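Local structure of beta sliding clamp (Bartonella birtlesii LL-WM9, 6DEG) at residues L59-S64 with V245-K250; V50-T55 with E63-N68; L22-R27 with L221-D226. The protein probably forms a ring-shaped head-to-tail homodimer around DNA that tethers DNA polymerases and other proteins to it and makes them processive. All coordinates share one frame; numbering follows the deposited sequence.

Contact 1: residues L59-S64 with V245-K250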
ATOM      1  N   LEU B  59      12.509  21.985  -8.234  1.00 68.07           N
ATOM      2  CA  LEU B  59      11.118  22.138  -8.648  1.00 64.47           C
ATOM      3  C   LEU B  59      10.408  23.120  -7.725  1.00 65.49           C
ATOM      4  O   LEU B  59      10.858  23.388  -6.611  1.00 66.17           O
ATOM      5  CB  LEU B  59      10.365  20.796  -8.624  1.00 61.75           C
ATOM      6  CG  LEU B  59      10.954  19.668  -9.472  1.00 59.33           C
ATOM      7  CD1 LEU B  59      10.185  18.362  -9.263  1.00 58.05           C
ATOM      8  CD2 LEU B  59      10.991  20.069 -10.928  1.00 59.47           C
ATOM      9  N   GLU B  60       9.281  23.652  -8.202  1.00 65.91           N
ATOM     10  CA  GLU B  60       8.434  24.528  -7.397  1.00 53.10           C
ATOM     11  C   GLU B  60       6.981  24.350  -7.809  1.00 58.04           C
ATOM     12  O   GLU B  60       6.663  24.381  -9.001  1.00 61.39           O
ATOM     13  CB  GLU B  60       8.822  26.005  -7.550  1.00 59.54           C
ATOM     14  CG  GLU B  60       7.680  26.963  -7.193  1.00 61.56           C
ATOM     15  CD  GLU B  60       7.890  28.381  -7.706  1.00 71.71           C
ATOM     16  OE1 GLU B  60       8.719  29.112  -7.126  1.00 74.40           O
ATOM     17  OE2 GLU B  60       7.218  28.766  -8.691  1.00 74.27           O
ATOM     18  N   VAL B  61       6.106  24.173  -6.820  1.00 63.68           N
ATOM     19  CA  VAL B  61       4.665  24.111  -7.027  1.00 62.40           C
ATOM     20  C   VAL B  61       4.001  25.197  -6.195  1.00 62.25           C
ATOM     21  O   VAL B  61       4.353  25.398  -5.027  1.00 66.24           O
ATOM     22  CB  VAL B  61       4.082  22.730  -6.654  1.00 56.21           C
ATOM     23  CG1 VAL B  61       2.634  22.636  -7.093  1.00 55.44           C
ATOM     24  CG2 VAL B  61       4.893  21.622  -7.284  1.00 62.97           C
ATOM     25  N   THR B  62       3.045  25.900  -6.794  1.00 59.70           N
ATOM     26  CA  THR B  62       2.198  26.824  -6.059  1.00 50.21           C
ATOM     27  C   THR B  62       0.754  26.537  -6.428  1.00 60.27           C
ATOM     28  O   THR B  62       0.438  26.315  -7.599  1.00 65.78           O
ATOM     29  CB  THR B  62       2.528  28.296  -6.343  1.00 59.00           C
ATOM     30  OG1 THR B  62       1.850  28.718  -7.532  1.00 66.05           O
ATOM     31  CG2 THR B  62       4.023  28.500  -6.503  1.00 51.74           C
ATOM     32  N   GLU B  63      -0.118  26.542  -5.425  1.00 63.97           N
ATOM     33  CA  GLU B  63      -1.541  26.329  -5.637  1.00 68.25           C
ATOM     34  C   GLU B  63      -2.329  27.320  -4.795  1.00 67.16           C
ATOM     35  O   GLU B  63      -2.016  27.536  -3.621  1.00 69.46           O
ATOM     36  CB  GLU B  63      -1.940  24.889  -5.303  1.00 64.99           C
ATOM     37  CG  GLU B  63      -3.213  24.432  -5.978  1.00 67.95           C
ATOM     38  CD  GLU B  63      -4.353  24.306  -5.000  1.00 79.70           C
ATOM     39  OE1 GLU B  63      -4.071  24.199  -3.791  1.00 84.37           O
ATOM     40  OE2 GLU B  63      -5.523  24.305  -5.433  1.00 86.74           O
ATOM     41  N   SER B  64      -3.349  27.922  -5.403  1.00 66.40           N
ATOM     42  CA  SER B  64      -4.150  28.954  -4.765  1.00 58.78           C
ATOM     43  C   SER B  64      -5.625  28.578  -4.773  1.00 62.62           C
ATOM     44  O   SER B  64      -6.150  28.094  -5.780  1.00 66.60           O
ATOM     45  CB  SER B  64      -3.959  30.304  -5.461  1.00 53.72           C
ATOM     46  OG  SER B  64      -2.585  30.574  -5.671  1.00 54.39           O
ATOM     47  N   VAL B 245      -2.911  25.508  -9.885  1.00 61.32           N
ATOM     48  CA  VAL B 245      -1.546  25.035  -9.704  1.00 66.28           C
ATOM     49  C   VAL B 245      -0.605  25.794 -10.629  1.00 72.01           C
ATOM     50  O   VAL B 245      -0.968  26.184 -11.744  1.00 75.52           O
ATOM     51  CB  VAL B 245      -1.473  23.514  -9.952  1.00 60.44           C
ATOM     52  CG1 VAL B 245      -0.158  22.951  -9.443  1.00 61.58           C
ATOM     53  CG2 VAL B 245      -2.662  22.813  -9.306  1.00 57.87           C
ATOM     54  N   VAL B 246       0.621  26.016 -10.156  1.00 70.14           N
ATOM     55  CA  VAL B 246       1.694  26.566 -10.976  1.00 64.74           C
ATOM     56  C   VAL B 246       2.946  25.747 -10.694  1.00 62.40           C
ATOM     57  O   VAL B 246       3.459  25.759  -9.570  1.00 60.06           O
ATOM     58  CB  VAL B 246       1.949  28.057 -10.694  1.00 67.06           C
ATOM     59  CG1 VAL B 246       3.318  28.475 -11.218  1.00 62.23           C
ATOM     60  CG2 VAL B 246       0.849  28.910 -11.309  1.00 65.36           C
ATOM     61  N   PHE B 247       3.430  25.034 -11.705  1.00 66.03           N
ATOM     62  CA  PHE B 247       4.589  24.161 -11.593  1.00 67.80           C
ATOM     63  C   PHE B 247       5.729  24.699 -12.448  1.00 73.70           C
ATOM     64  O   PHE B 247       5.521  25.090 -13.602  1.00 76.93           O
ATOM     65  CB  PHE B 247       4.222  22.739 -12.029  1.00 68.09           C
ATOM     66  CG  PHE B 247       5.317  21.730 -11.829  1.00 70.31           C
ATOM     67  CD1 PHE B 247       5.976  21.626 -10.616  1.00 80.15           C
ATOM     68  CD2 PHE B 247       5.680  20.877 -12.856  1.00 61.04           C
ATOM     69  CE1 PHE B 247       6.979  20.690 -10.432  1.00 78.90           C
ATOM     70  CE2 PHE B 247       6.683  19.941 -12.680  1.00 63.69           C
ATOM     71  CZ  PHE B 247       7.333  19.847 -11.467  1.00 71.71           C
ATOM     72  N   THR B 248       6.938  24.703 -11.888  1.00 72.70           N
ATOM     73  CA  THR B 248       8.107  25.246 -12.565  1.00 69.14           C
ATOM     74  C   THR B 248       9.298  24.332 -12.309  1.00 63.07           C
ATOM     75  O   THR B 248       9.455  23.809 -11.202  1.00 61.37           O
ATOM     76  CB  THR B 248       8.397  26.677 -12.083  1.00 72.69           C
ATOM     77  OG1 THR B 248       7.338  27.546 -12.505  1.00 75.45           O
ATOM     78  CG2 THR B 248       9.706  27.190 -12.659  1.00 76.71           C
ATOM     79  N   SER B 249      10.138  24.142 -13.328  1.00 59.67           N
ATOM     80  CA  SER B 249      11.246  23.202 -13.241  1.00 62.20           C
ATOM     81  C   SER B 249      12.467  23.723 -13.985  1.00 68.05           C
ATOM     82  O   SER B 249      12.351  24.411 -15.001  1.00 77.84           O
ATOM     83  CB  SER B 249      10.867  21.836 -13.818  1.00 63.33           C
ATOM     84  OG  SER B 249      12.021  21.040 -14.029  1.00 67.33           O
ATOM     85  N   LYS B 250      13.644  23.370 -13.469  1.00 65.79           N
ATOM     86  CA  LYS B 250      14.884  23.605 -14.186  1.00 62.23           C
ATOM     87  C   LYS B 250      14.966  22.695 -15.407  1.00 68.14           C
ATOM     88  O   LYS B 250      14.163  21.774 -15.587  1.00 69.94           O
ATOM     89  CB  LYS B 250      16.091  23.355 -13.281  1.00 59.66           C
ATOM     90  CG  LYS B 250      16.270  24.351 -12.153  1.00 61.08           C
ATOM     91  CD  LYS B 250      17.702  24.327 -11.647  1.00 66.29           C
ATOM     92  CE  LYS B 250      17.804  24.882 -10.241  1.00 75.22           C
ATOM     93  NZ  LYS B 250      18.398  23.883  -9.309  1.00 80.61           N
TER

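Contact 2: residues V50-T55 with E63-N68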
ATOM      1  N   VAL B  50      -5.542  32.090  -1.006  1.00 68.25           N
ATOM      2  CA  VAL B  50      -4.413  31.554  -0.255  1.00 62.78           C
ATOM      3  C   VAL B  50      -3.545  30.744  -1.204  1.00 58.20           C
ATOM      4  O   VAL B  50      -4.039  29.842  -1.889  1.00 58.33           O
ATOM      5  CB  VAL B  50      -4.876  30.688   0.928  1.00 56.38           C
ATOM      6  CG1 VAL B  50      -3.757  29.755   1.364  1.00 47.40           C
ATOM      7  CG2 VAL B  50      -5.311  31.573   2.091  1.00 63.67           C
ATOM      8  N   GLN B  51      -2.249  31.041  -1.214  1.00 57.05           N
ATOM      9  CA  GLN B  51      -1.297  30.387  -2.100  1.00 59.39           C
ATOM     10  C   GLN B  51      -0.287  29.618  -1.263  1.00 63.08           C
ATOM     11  O   GLN B  51       0.414  30.204  -0.431  1.00 60.93           O
ATOM     12  CB  GLN B  51      -0.596  31.410  -2.995  1.00 56.43           C
ATOM     13  CG  GLN B  51       0.560  30.850  -3.795  1.00 59.83           C
ATOM     14  CD  GLN B  51       1.331  31.927  -4.526  1.00 67.04           C
ATOM     15  OE1 GLN B  51       2.538  32.080  -4.337  1.00 77.28           O
ATOM     16  NE2 GLN B  51       0.640  32.680  -5.372  1.00 65.41           N
ATOM     17  N   LEU B  52      -0.217  28.310  -1.489  1.00 64.36           N
ATOM     18  CA  LEU B  52       0.805  27.452  -0.912  1.00 57.81           C
ATOM     19  C   LEU B  52       1.935  27.280  -1.917  1.00 60.51           C
ATOM     20  O   LEU B  52       1.691  27.177  -3.120  1.00 65.89           O
ATOM     21  CB  LEU B  52       0.223  26.088  -0.544  1.00 52.92           C
ATOM     22  CG  LEU B  52      -1.156  26.127   0.111  1.00 47.74           C
ATOM     23  CD1 LEU B  52      -1.856  24.789  -0.021  1.00 46.38           C
ATOM     24  CD2 LEU B  52      -1.028  26.524   1.565  1.00 41.91           C
ATOM     25  N   LYS B  53       3.171  27.266  -1.426  1.00 61.93           N
ATOM     26  CA  LYS B  53       4.325  27.153  -2.307  1.00 66.07           C
ATOM     27  C   LYS B  53       5.444  26.424  -1.575  1.00 73.56           C
ATOM     28  O   LYS B  53       5.682  26.666  -0.389  1.00 68.09           O
ATOM     29  CB  LYS B  53       4.802  28.530  -2.786  1.00 60.80           C
ATOM     30  N   ALA B  54       6.135  25.542  -2.295  1.00 79.60           N
ATOM     31  CA  ALA B  54       7.262  24.803  -1.740  1.00 78.69           C
ATOM     32  C   ALA B  54       8.192  24.398  -2.873  1.00 73.98           C
ATOM     33  O   ALA B  54       7.798  24.369  -4.042  1.00 75.65           O
ATOM     34  CB  ALA B  54       6.798  23.570  -0.957  1.00 77.67           C
ATOM     35  N   THR B  55       9.435  24.075  -2.516  1.00 73.41           N
ATOM     36  CA  THR B  55      10.444  23.782  -3.523  1.00 73.10           C
ATOM     37  C   THR B  55      11.487  22.817  -2.972  1.00 66.77           C
ATOM     38  O   THR B  55      11.714  22.744  -1.762  1.00 68.15           O
ATOM     39  CB  THR B  55      11.140  25.060  -4.013  1.00 75.76           C
ATOM     40  OG1 THR B  55      12.147  24.714  -4.973  1.00 75.52           O
ATOM     41  CG2 THR B  55      11.789  25.804  -2.849  1.00 77.42           C
ATOM     42  N   GLU B  63      -0.118  26.542  -5.425  1.00 63.97           N
ATOM     43  CA  GLU B  63      -1.541  26.329  -5.637  1.00 68.25           C
ATOM     44  C   GLU B  63      -2.329  27.320  -4.795  1.00 67.16           C
ATOM     45  O   GLU B  63      -2.016  27.536  -3.621  1.00 69.46           O
ATOM     46  CB  GLU B  63      -1.940  24.889  -5.303  1.00 64.99           C
ATOM     47  CG  GLU B  63      -3.213  24.432  -5.978  1.00 67.95           C
ATOM     48  CD  GLU B  63      -4.353  24.306  -5.000  1.00 79.70           C
ATOM     49  OE1 GLU B  63      -4.071  24.199  -3.791  1.00 84.37           O
ATOM     50  OE2 GLU B  63      -5.523  24.305  -5.433  1.00 86.74           O
ATOM     51  N   SER B  64      -3.349  27.922  -5.403  1.00 66.40           N
ATOM     52  CA  SER B  64      -4.150  28.954  -4.765  1.00 58.78           C
ATOM     53  C   SER B  64      -5.625  28.578  -4.773  1.00 62.62           C
ATOM     54  O   SER B  64      -6.150  28.094  -5.780  1.00 66.60           O
ATOM     55  CB  SER B  64      -3.959  30.304  -5.461  1.00 53.72           C
ATOM     56  OG  SER B  64      -2.585  30.574  -5.671  1.00 54.39           O
ATOM     57  N   PHE B  65      -6.289  28.806  -3.643  1.00 67.30           N
ATOM     58  CA  PHE B  65      -7.731  28.640  -3.533  1.00 53.97           C
ATOM     59  C   PHE B  65      -8.327  29.853  -2.833  1.00 60.67           C
ATOM     60  O   PHE B  65      -7.681  30.487  -1.998  1.00 57.68           O
ATOM     61  CB  PHE B  65      -8.115  27.337  -2.794  1.00 62.50           C
ATOM     62  CG  PHE B  65      -7.539  27.209  -1.404  1.00 64.01           C
ATOM     63  CD1 PHE B  65      -6.178  27.029  -1.208  1.00 65.06           C
ATOM     64  CD2 PHE B  65      -8.366  27.212  -0.294  1.00 61.00           C
ATOM     65  CE1 PHE B  65      -5.653  26.896   0.064  1.00 48.19           C
ATOM     66  CE2 PHE B  65      -7.844  27.075   0.979  1.00 49.64           C
ATOM     67  CZ  PHE B  65      -6.487  26.920   1.156  1.00 48.17           C
ATOM     68  N   THR B  66      -9.564  30.174  -3.195  1.00 64.20           N
ATOM     69  CA  THR B  66     -10.225  31.379  -2.718  1.00 69.13           C
ATOM     70  C   THR B  66     -10.752  31.151  -1.311  1.00 78.78           C
ATOM     71  O   THR B  66     -11.440  30.161  -1.054  1.00 79.63           O
ATOM     72  CB  THR B  66     -11.374  31.763  -3.650  1.00 70.46           C
ATOM     73  OG1 THR B  66     -12.120  30.591  -3.998  1.00 78.25           O
ATOM     74  CG2 THR B  66     -10.850  32.408  -4.923  1.00 69.61           C
ATOM     75  N   VAL B  67     -10.427  32.060  -0.396  1.00 88.73           N
ATOM     76  CA  VAL B  67     -10.880  31.966   0.990  1.00 92.38           C
ATOM     77  C   VAL B  67     -11.277  33.348   1.485  1.00 92.77           C
ATOM     78  O   VAL B  67     -10.760  34.366   1.011  1.00 92.01           O
ATOM     79  CB  VAL B  67      -9.801  31.381   1.938  1.00 88.41           C
ATOM     80  CG1 VAL B  67      -9.090  30.193   1.313  1.00 85.49           C
ATOM     81  CG2 VAL B  67      -8.798  32.455   2.356  1.00 89.23           C
ATOM     82  N   ASN B  68     -12.244  33.382   2.400  1.00 88.19           N
ATOM     83  CA  ASN B  68     -12.579  34.607   3.109  1.00 76.47           C
ATOM     84  C   ASN B  68     -11.524  34.800   4.192  1.00 71.27           C
ATOM     85  O   ASN B  68     -11.382  33.960   5.088  1.00 67.20           O
ATOM     86  CB  ASN B  68     -13.990  34.515   3.683  1.00 72.97           C
ATOM     87  CG  ASN B  68     -15.044  34.376   2.598  1.00 75.76           C
ATOM     88  OD1 ASN B  68     -14.961  35.026   1.555  1.00 78.03           O
ATOM     89  ND2 ASN B  68     -16.028  33.517   2.828  1.00 79.46           N
TER

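Contact 3: residues L22-R27 with L221-D226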
ATOM      1  N   LEU B  22      -3.373  20.943  -0.003  1.00 56.54           N
ATOM      2  CA  LEU B  22      -2.090  20.649   0.614  1.00 55.17           C
ATOM      3  C   LEU B  22      -1.422  19.418   0.026  1.00 51.82           C
ATOM      4  O   LEU B  22      -0.192  19.319   0.056  1.00 52.14           O
ATOM      5  CB  LEU B  22      -2.277  20.455   2.119  1.00 63.18           C
ATOM      6  CG  LEU B  22      -1.088  20.819   2.997  1.00 65.68           C
ATOM      7  CD1 LEU B  22      -0.770  22.289   2.838  1.00 59.89           C
ATOM      8  CD2 LEU B  22      -1.399  20.485   4.443  1.00 70.40           C
ATOM      9  N   GLY B  23      -2.204  18.470  -0.492  1.00 51.68           N
ATOM     10  CA  GLY B  23      -1.621  17.306  -1.133  1.00 51.91           C
ATOM     11  C   GLY B  23      -0.945  17.599  -2.456  1.00 51.77           C
ATOM     12  O   GLY B  23      -0.100  16.811  -2.893  1.00 58.81           O
ATOM     13  N   ARG B  24      -1.302  18.708  -3.108  1.00 48.47           N
ATOM     14  CA  ARG B  24      -0.673  19.047  -4.382  1.00 52.42           C
ATOM     15  C   ARG B  24       0.784  19.447  -4.190  1.00 54.59           C
ATOM     16  O   ARG B  24       1.672  18.956  -4.897  1.00 60.21           O
ATOM     17  CB  ARG B  24      -1.452  20.169  -5.073  1.00 56.21           C
ATOM     18  CG  ARG B  24      -2.801  19.744  -5.626  1.00 64.23           C
ATOM     19  CD  ARG B  24      -3.507  20.903  -6.300  1.00 66.08           C
ATOM     20  NE  ARG B  24      -4.729  20.480  -6.977  1.00 72.87           N
ATOM     21  CZ  ARG B  24      -5.947  20.893  -6.644  1.00 76.03           C
ATOM     22  NH1 ARG B  24      -6.107  21.741  -5.636  1.00 69.43           N
ATOM     23  NH2 ARG B  24      -7.005  20.458  -7.315  1.00 79.30           N
ATOM     24  N   VAL B  25       1.055  20.322  -3.217  1.00 57.88           N
ATOM     25  CA  VAL B  25       2.423  20.750  -2.945  1.00 64.38           C
ATOM     26  C   VAL B  25       3.116  19.838  -1.941  1.00 71.77           C
ATOM     27  O   VAL B  25       4.298  20.048  -1.632  1.00 73.59           O
ATOM     28  CB  VAL B  25       2.436  22.212  -2.451  1.00 57.75           C
ATOM     29  CG1 VAL B  25       1.484  23.060  -3.281  1.00 56.51           C
ATOM     30  CG2 VAL B  25       2.060  22.281  -0.987  1.00 56.35           C
ATOM     31  N   HIS B  26       2.417  18.818  -1.442  1.00 69.68           N
ATOM     32  CA  HIS B  26       2.964  17.942  -0.412  1.00 63.64           C
ATOM     33  C   HIS B  26       4.224  17.224  -0.881  1.00 69.61           C
ATOM     34  O   HIS B  26       5.211  17.137  -0.140  1.00 72.15           O
ATOM     35  CB  HIS B  26       1.889  16.940   0.006  1.00 57.35           C
ATOM     36  CG  HIS B  26       2.384  15.865   0.913  1.00 62.48           C
ATOM     37  ND1 HIS B  26       2.012  14.546   0.771  1.00 68.93           N
ATOM     38  CD2 HIS B  26       3.219  15.911   1.976  1.00 67.19           C
ATOM     39  CE1 HIS B  26       2.598  13.824   1.709  1.00 74.24           C
ATOM     40  NE2 HIS B  26       3.336  14.629   2.454  1.00 71.46           N
ATOM     41  N   ARG B  27       4.210  16.716  -2.113  1.00 72.84           N
ATOM     42  CA  ARG B  27       5.253  15.810  -2.579  1.00 78.58           C
ATOM     43  C   ARG B  27       6.605  16.506  -2.759  1.00 88.17           C
ATOM     44  O   ARG B  27       7.652  15.904  -2.505  1.00 96.62           O
ATOM     45  CB  ARG B  27       4.815  15.135  -3.876  1.00 79.10           C
ATOM     46  CG  ARG B  27       4.228  13.755  -3.645  1.00 85.40           C
ATOM     47  CD  ARG B  27       3.405  13.283  -4.823  1.00 92.96           C
ATOM     48  NE  ARG B  27       2.780  14.375  -5.565  1.00 96.81           N
ATOM     49  CZ  ARG B  27       1.581  14.878  -5.294  1.00 89.93           C
ATOM     50  NH1 ARG B  27       0.865  14.389  -4.290  1.00 84.20           N
ATOM     51  NH2 ARG B  27       1.087  15.860  -6.037  1.00 94.97           N
ATOM     52  N   LEU B 221      -1.491  16.496 -12.898  1.00 64.02           N
ATOM     53  CA  LEU B 221      -2.592  16.457 -13.853  1.00 61.87           C
ATOM     54  C   LEU B 221      -3.605  15.362 -13.545  1.00 66.83           C
ATOM     55  O   LEU B 221      -4.748  15.453 -14.003  1.00 70.06           O
ATOM     56  CB  LEU B 221      -2.060  16.283 -15.274  1.00 51.40           C
ATOM     57  CG  LEU B 221      -0.809  17.089 -15.622  1.00 50.57           C
ATOM     58  CD1 LEU B 221      -0.207  16.587 -16.923  1.00 55.17           C
ATOM     59  CD2 LEU B 221      -1.135  18.571 -15.712  1.00 53.60           C
ATOM     60  N   SER B 222      -3.217  14.330 -12.789  1.00 67.02           N
ATOM     61  CA  SER B 222      -4.182  13.311 -12.385  1.00 68.34           C
ATOM     62  C   SER B 222      -5.183  13.854 -11.374  1.00 65.47           C
ATOM     63  O   SER B 222      -6.329  13.394 -11.330  1.00 69.94           O
ATOM     64  CB  SER B 222      -3.458  12.092 -11.805  1.00 75.50           C
ATOM     65  OG  SER B 222      -2.523  12.471 -10.810  1.00 80.64           O
ATOM     66  N   GLU B 223      -4.770  14.821 -10.553  1.00 52.06           N
ATOM     67  CA  GLU B 223      -5.589  15.332  -9.464  1.00 59.95           C
ATOM     68  C   GLU B 223      -6.322  16.622  -9.824  1.00 64.95           C
ATOM     69  O   GLU B 223      -6.760  17.346  -8.924  1.00 79.02           O
ATOM     70  CB  GLU B 223      -4.734  15.536  -8.210  1.00 61.45           C
ATOM     71  CG  GLU B 223      -3.491  16.372  -8.423  1.00 59.33           C
ATOM     72  CD  GLU B 223      -2.374  16.004  -7.464  1.00 61.56           C
ATOM     73  OE1 GLU B 223      -2.272  14.815  -7.093  1.00 60.87           O
ATOM     74  OE2 GLU B 223      -1.594  16.902  -7.084  1.00 59.81           O
ATOM     75  N   GLU B 224      -6.460  16.931 -11.111  1.00 57.22           N
ATOM     76  CA  GLU B 224      -7.199  18.115 -11.525  1.00 61.16           C
ATOM     77  C   GLU B 224      -8.115  17.770 -12.691  1.00 61.70           C
ATOM     78  O   GLU B 224      -7.883  16.813 -13.432  1.00 59.62           O
ATOM     79  CB  GLU B 224      -6.260  19.266 -11.910  1.00 65.66           C
ATOM     80  CG  GLU B 224      -5.979  20.237 -10.769  1.00 71.53           C
ATOM     81  CD  GLU B 224      -7.068  21.284 -10.608  1.00 76.79           C
ATOM     82  OE1 GLU B 224      -8.000  21.308 -11.438  1.00 78.87           O
ATOM     83  OE2 GLU B 224      -6.993  22.083  -9.650  1.00 79.71           O
ATOM     84  N   ILE B 225      -9.171  18.575 -12.838  1.00 68.62           N
ATOM     85  CA  ILE B 225     -10.097  18.393 -13.947  1.00 56.41           C
ATOM     86  C   ILE B 225      -9.446  18.842 -15.249  1.00 70.27           C
ATOM     87  O   ILE B 225      -8.463  19.592 -15.268  1.00 71.78           O
ATOM     88  CB  ILE B 225     -11.409  19.152 -13.702  1.00 60.58           C
ATOM     89  CG1 ILE B 225     -11.131  20.645 -13.542  1.00 62.29           C
ATOM     90  CG2 ILE B 225     -12.122  18.598 -12.487  1.00 79.23           C
ATOM     91  CD1 ILE B 225     -12.377  21.478 -13.395  1.00 66.95           C
ATOM     92  N   ASP B 226     -10.006  18.361 -16.353  1.00 65.62           N
ATOM     93  CA  ASP B 226      -9.503  18.729 -17.666  1.00 53.14           C
ATOM     94  C   ASP B 226      -9.622  20.232 -17.875  1.00 55.42           C
ATOM     95  O   ASP B 226     -10.602  20.859 -17.472  1.00 69.86           O
ATOM     96  CB  ASP B 226     -10.278  17.988 -18.751  1.00 66.40           C
ATOM     97  CG  ASP B 226      -9.630  18.109 -20.108  1.00 71.46           C
ATOM     98  OD1 ASP B 226      -8.467  18.564 -20.178  1.00 71.87           O
ATOM     99  OD2 ASP B 226     -10.280  17.748 -21.111  1.00 75.36           O
TER

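Contact 1: residues L59-S64 with V245-K250
The ring of F247 reaches over to L59 and V61 on the neighbouring strand, and these three side chains carry the buried face of this antiparallel pairing. With its CG anti to the backbone N (chi1 -175°), the ring leans across the gap between the strands. L59 CD1 lies at the ring edge, in its plane, 3.9 Å from F247 CZ, while V61 CG2 comes in at a slant to within 3.5 Å of F247 CD1. The other leucine branch passes on to S249, L59 CD2 standing 3.4 Å from S249 CB. Farther along, V61 CG1 meets V245 CG1 at 3.7 Å, and the aliphatic part of E63 lies against V245; the carboxylate of E63 is salt-bridged to R24. Helices 15-26 and 211-222 cover this face.

On the other, partly exposed face the pairs run side by side. T62 and V246 point the same way, T62 OG1 sitting 3.2 Å from V246 CB, and E60 lies alongside T248 in the same manner. Between the faces, the hydrogen-bonded pairs E60-T248 and T62-V246 each close a ring of two backbone bonds, among them T248 N to E60 O at 2.9 Å.

The strands belong to the N-terminal and central domains, so the clamp's sheet runs unbroken over the domain border, as in other beta clamps. Main-chain bonds set the register there, and apolar contacts, with E63 and S249 at either end, pack the face under the two helices, consistent with a well-held junction between the domains.

Contact 2: residues V50-T55 with E63-N68
F65 O accepts two donors: V50 N from across the contact, at 2.9 Å and nearly straight (172° at the hydrogen), and S49 OG in a weak bond. This is the open end of a beta hairpin of the N-terminal domain, made by strands 49-55 and 59-66, which run antiparallel as neighbours in the sheet. F65 N returns a bond to V50 O, completing one hydrogen-bonded pair. L52 and E63 form the next, with L52 N 2.9 Å from E63 O. Between them lies the non-hydrogen-bonded pair Q51-S64, whose CA atoms are 4.2 Å apart. The carbonyls at these pairs also receive CA-H...O contacts: S64 CA is 3.0 Å from V50 O, and Q51 CA approaches E63 O.

On the face turned to helix 15-26, V50 and F65 lie side by side and point the same way. The CG of F65 lies between its own backbone N and carbonyl carbon (chi1 57°), and this directs the ring toward the strand of V50, so that V50 CB lies over one ring face and V50 CG1 is 3.7 Å from F65 CE1. L52 CD1 comes to the same ring obliquely and more loosely, at 4.3 Å from F65 CE1. F18 of helix 15-26 touches both L52 and F65, so the helix packs on this apolar patch.

Q51 and S64 share the other face, where both are partly exposed. The hydroxyl of S64 rests on the aliphatic stem of the glutamine, S64 OG being 3.4 Å from Q51 CB. Past the strand, V67, whose backbone bonds with G48, still reaches V50, the V67 CG2 methyl meeting V50 CG2 at 3.6 Å.

Contact 3: residues L22-R27 with L221-D226
R27 meets E223 and R24 meets E224, each pair a salt bridge, where helix 15-26 and the residue after it face the chain just past helix 211-222. R27 uses the edge of its guanidinium: E223 OE2 lies near the guanidinium plane, 3.1 Å from R27 NH2. That bond is weak, bent to 134° at the hydrogen, and the carboxylate plane is turned steeply from that of the guanidinium. The NE of R27 has a further acid nearby, E216, in a long and weak ion pair.

R24 meets E224 quite differently. E224 OE2 sits over one face of the R24 guanidinium, 2.8 Å from R24 NH2, with the two flat groups inclined by 27°. The oxygen stands so far above the guanidinium plane that opposite charge alone draws the groups together. The stronger polar partner of R24 is E63, through NH1, and E223 O lies at the guanidinium edge, near its plane. R24 is extended from CG to NE, which carries its charged end past E223; on the way R24 CG comes within 3.4 Å of E223 OE2, so that carboxylate oxygen has an arginine stem on one contact and an arginine charge on another.

E224 is bent at chi2 (-83°), which folds its carboxylate back toward its own chain. There E224 OE1 receives a weak bond from I225 N, at 3.3 Å, while OE2 is left facing R24.

This is a surface contact between the N-terminal and central domains. One weak, bent hydrogen bond and one charge-only pair cross it, so it probably adds a charge-based attraction that tolerates small shifts, with E224 adding its charge over the face of a guanidinium held chiefly by E63.

Overall arrangement
Contacts 1 and 3 join the N-terminal and central domains; contact 2 lies beside them within the N-terminal domain, and the three centres are 11 to 13 Å apart. Contacts 1 and 2 use opposite edges of strand 59-66 and share E63 and S64, so strands 49-55, 59-66 and 245-250 are consecutive in one antiparallel sheet. Contact 3 lies where helices 15-26 and 211-222 approach each other on the helix-covered side of that sheet, and its R24 ties to the shared E63. Along the chain, contact 2 is local and nested within the loop closed by contact 3, whereas the segments of contacts 1 and 3 alternate, joining the two domains through both sheet and helices into one continuous arc of the ring.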